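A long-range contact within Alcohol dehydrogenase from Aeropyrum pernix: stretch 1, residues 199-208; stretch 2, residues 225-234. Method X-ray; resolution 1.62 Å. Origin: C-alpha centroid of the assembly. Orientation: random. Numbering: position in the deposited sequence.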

# COMPACT_ATOMS: atom_id res chain seq x y z
N GLY B 199 12.40 -18.64 -13.89
CA GLY B 199 11.00 -19.01 -13.91
C GLY B 199 10.63 -20.21 -13.06
O GLY B 199 9.55 -20.20 -12.46
N HIS B 200 11.47 -21.24 -13.03
CA HIS B 200 11.13 -22.42 -12.23
C HIS B 200 11.14 -22.11 -10.75
O HIS B 200 10.37 -22.68 -9.97
CB HIS B 200 12.01 -23.61 -12.61
CG HIS B 200 13.27 -23.71 -11.82
ND1 HIS B 200 14.38 -22.95 -12.11
CD2 HIS B 200 13.62 -24.50 -10.77
CE1 HIS B 200 15.35 -23.24 -11.25
NE2 HIS B 200 14.92 -24.19 -10.44
N ILE B 201 11.95 -21.11 -10.35
CA ILE B 201 11.88 -20.62 -8.99
C ILE B 201 10.61 -19.85 -8.78
O ILE B 201 9.92 -20.02 -7.78
CB ILE B 201 13.14 -19.77 -8.65
CG1 ILE B 201 14.39 -20.65 -8.84
CG2 ILE B 201 13.06 -19.27 -7.20
CD1 ILE B 201 15.73 -19.90 -8.64
N ALA B 202 10.26 -19.00 -9.76
CA ALA B 202 9.03 -18.21 -9.62
C ALA B 202 7.79 -19.09 -9.48
O ALA B 202 6.89 -18.75 -8.72
CB ALA B 202 8.88 -17.24 -10.79
N VAL B 203 7.74 -20.23 -10.17
CA VAL B 203 6.58 -21.14 -10.01
C VAL B 203 6.43 -21.52 -8.55
O VAL B 203 5.32 -21.43 -8.00
CB VAL B 203 6.72 -22.44 -10.87
CG1 VAL B 203 5.61 -23.50 -10.48
CG2 VAL B 203 6.66 -22.12 -12.36
N GLN B 204 7.53 -21.94 -7.92
CA GLN B 204 7.49 -22.31 -6.51
C GLN B 204 7.10 -21.14 -5.62
O GLN B 204 6.30 -21.28 -4.70
CB GLN B 204 8.86 -22.82 -6.05
CG GLN B 204 9.35 -24.02 -6.81
CD GLN B 204 10.76 -24.38 -6.42
OE1 GLN B 204 11.01 -24.75 -5.25
NE2 GLN B 204 11.71 -24.19 -7.34
N LEU B 205 7.66 -19.98 -5.89
CA LEU B 205 7.35 -18.85 -5.06
C LEU B 205 5.91 -18.38 -5.18
O LEU B 205 5.36 -17.94 -4.19
CB LEU B 205 8.32 -17.69 -5.38
CG LEU B 205 9.77 -17.97 -5.03
CD1 LEU B 205 10.64 -16.81 -5.50
CD2 LEU B 205 9.93 -18.10 -3.52
N LEU B 206 5.33 -18.44 -6.37
CA LEU B 206 3.92 -18.07 -6.56
C LEU B 206 3.04 -19.00 -5.69
O LEU B 206 2.05 -18.54 -5.11
CB LEU B 206 3.51 -18.10 -8.02
CG LEU B 206 4.09 -16.96 -8.92
CD1 LEU B 206 4.00 -17.32 -10.40
CD2 LEU B 206 3.29 -15.67 -8.55
N LYS B 207 3.42 -20.26 -5.57
CA LYS B 207 2.63 -21.15 -4.70
C LYS B 207 2.77 -20.91 -3.19
O LYS B 207 1.83 -21.19 -2.42
CB LYS B 207 2.97 -22.62 -5.02
CG LYS B 207 2.61 -23.06 -6.43
CD LYS B 207 1.11 -22.97 -6.75
CE LYS B 207 0.30 -23.88 -5.83
NZ LYS B 207 -1.10 -24.02 -6.32
N VAL B 208 3.95 -20.49 -2.77
CA VAL B 208 4.29 -20.21 -1.40
C VAL B 208 3.74 -18.85 -0.98
O VAL B 208 3.30 -18.68 0.19
CB VAL B 208 5.87 -20.19 -1.24
CG1 VAL B 208 6.27 -19.62 0.11
CG2 VAL B 208 6.42 -21.58 -1.45
N LYS B 225 6.80 -30.19 -17.82
CA LYS B 225 6.75 -31.18 -16.75
C LYS B 225 7.38 -30.66 -15.46
O LYS B 225 6.88 -30.94 -14.36
CB LYS B 225 7.47 -32.47 -17.22
CG LYS B 225 6.72 -33.22 -18.33
CD LYS B 225 7.64 -34.21 -19.05
CE LYS B 225 7.60 -35.56 -18.41
NZ LYS B 225 8.28 -36.58 -19.27
N LEU B 226 8.49 -29.92 -15.58
CA LEU B 226 9.14 -29.35 -14.39
C LEU B 226 8.13 -28.43 -13.67
O LEU B 226 7.96 -28.49 -12.43
CB LEU B 226 10.41 -28.58 -14.77
CG LEU B 226 11.11 -27.82 -13.65
CD1 LEU B 226 11.66 -28.81 -12.59
CD2 LEU B 226 12.25 -27.01 -14.24
N ALA B 227 7.46 -27.57 -14.45
CA ALA B 227 6.47 -26.71 -13.84
C ALA B 227 5.35 -27.48 -13.14
O ALA B 227 4.93 -27.12 -12.06
CB ALA B 227 5.87 -25.74 -14.88
N GLU B 228 4.87 -28.55 -13.77
CA GLU B 228 3.90 -29.45 -13.12
C GLU B 228 4.39 -30.01 -11.76
O GLU B 228 3.65 -29.97 -10.76
CB GLU B 228 3.54 -30.59 -14.08
CG GLU B 228 2.67 -30.16 -15.25
CD GLU B 228 2.29 -31.29 -16.19
OE1 GLU B 228 3.09 -32.23 -16.39
OE2 GLU B 228 1.19 -31.23 -16.75
N ARG B 229 5.62 -30.52 -11.72
CA ARG B 229 6.16 -31.04 -10.47
C ARG B 229 6.31 -29.97 -9.41
O ARG B 229 6.27 -30.26 -8.21
CB ARG B 229 7.51 -31.74 -10.66
CG ARG B 229 7.54 -32.82 -11.69
CD ARG B 229 8.82 -33.63 -11.64
NE ARG B 229 10.01 -32.91 -12.10
CZ ARG B 229 10.37 -32.80 -13.38
NH1 ARG B 229 9.61 -33.34 -14.33
NH2 ARG B 229 11.51 -32.17 -13.72
N LEU B 230 6.51 -28.72 -9.85
CA LEU B 230 6.73 -27.63 -8.91
C LEU B 230 5.44 -26.96 -8.49
O LEU B 230 5.46 -26.01 -7.70
CB LEU B 230 7.72 -26.62 -9.50
CG LEU B 230 9.13 -27.16 -9.73
CD1 LEU B 230 9.98 -26.12 -10.44
CD2 LEU B 230 9.80 -27.59 -8.40
N GLY B 231 4.32 -27.43 -9.01
CA GLY B 231 3.04 -27.02 -8.49
C GLY B 231 2.17 -26.16 -9.39
O GLY B 231 1.15 -25.65 -8.92
N ALA B 232 2.56 -25.95 -10.65
CA ALA B 232 1.70 -25.17 -11.53
C ALA B 232 0.34 -25.86 -11.64
O ALA B 232 0.28 -27.10 -11.76
CB ALA B 232 2.31 -25.01 -12.96
N ASP B 233 -0.72 -25.06 -11.64
CA ASP B 233 -2.07 -25.60 -11.76
C ASP B 233 -2.38 -26.02 -13.18
O ASP B 233 -3.15 -26.97 -13.42
CB ASP B 233 -3.08 -24.58 -11.24
CG ASP B 233 -2.87 -24.31 -9.79
OD1 ASP B 233 -2.34 -23.25 -9.39
OD2 ASP B 233 -3.13 -25.22 -8.95
N HIS B 234 -1.78 -25.31 -14.14
CA HIS B 234 -2.00 -25.57 -15.55
C HIS B 234 -0.69 -25.24 -16.23
O HIS B 234 0.04 -24.33 -15.79
CB HIS B 234 -3.10 -24.68 -16.16
CG HIS B 234 -4.44 -24.89 -15.57
ND1 HIS B 234 -5.26 -25.95 -15.93
CD2 HIS B 234 -5.12 -24.19 -14.63
CE1 HIS B 234 -6.37 -25.90 -15.23
NE2 HIS B 234 -6.32 -24.84 -14.43
O HOH W 1 -3.06 -22.58 -6.90
O HOH W 2 -0.97 -26.44 -7.45

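The contact joins one side of a continuous helix, residues 199-208, to the end of a second helix and the turn that follows it. It is small, burying 390 Å² over both sides, and the fit centres on two side chains: Leu-230, which reaches out from the second stretch, and Val-203, which reaches into the turn from the first.

Leu-230 contributes more area than any other residue. Its CA-to-CB bond points toward the first helix, and with chi1 m and chi2 t the side chain extends into the shallow hollow between His-200, Val-203 and Gln-204, one turn of that helix. Leu-230 CD1 lies 3.5 Å from the backbone O of His-200 and 3.9 Å from His-200 CB, so the methyl rests against the helix backbone itself; it also sits at the edge of the imidazole ring, near its plane. On the other branch, CD2 of Leu-230 meets CD of Gln-204 at 3.9 Å. The CA-to-CB bond of Gln-204 is directed sideways, and the side chain folds back along its own helix, where Gln-204 NE2 makes a weak hydrogen bond of 3.3 Å to His-200 O, and its aliphatic and amide portions form part of the wall beside the leucine. A turn earlier in the second helix, Leu-226 closes the same end of the contact, with Leu-226 CD2 3.8 Å from His-200 CB.

Val-203 is the reciprocal bump. Its CG1 enters a hollow lined largely by backbone, where the second helix ends and the chain turns away. Val-203 CG1 lies 3.7 Å from Leu-230 O, 3.9 Å from Leu-230 CB, 3.9 Å from Ala-232 N and 4.0 Å from Ala-227 O, while Ala-232 CB stands off at 4.4 Å. The other methyl, Val-203 CG2, approaches Ala-227 CB at 4.5 Å. The small alanine side chains, both directed sideways, leave the valine room to come close to the main chain.

The shape of this hollow is set by a Schellman motif. Gly-231 has a positive phi of 112°, and the turn is tied back to the helix by hydrogen bonds from Ala-232 N to Ala-227 O (3.0 Å) and from Gly-231 N to Glu-228 O (3.2 Å). Glycine suits the position twice over: a CB on Gly-231 at these backbone angles would jam against the carbonyl O of Leu-230, and it would also lie a tight 3.4 Å from Lys-207 CG.

The space beside Gly-231 is taken by the Lys-207 chain, with Lys-207 CD packed 3.4 Å from Gly-231 O. Its first three chi angles are all m, and the chain continues past the glycine to Asp-233, where Lys-207 NZ forms a salt bridge with Asp-233 OD1 at 3.4 Å, a weak hydrogen bond. Two waters bridge the same pair of residues. One lies 2.5 Å from Lys-207 NZ and 2.7 Å from Asp-233 OD1; the other accepts from Lys-207 NZ at 2.7 Å and donates to Gly-231 O at 2.7 Å and Asp-233 OD2 at 2.9 Å, filling the gap left between the lysine and the turn.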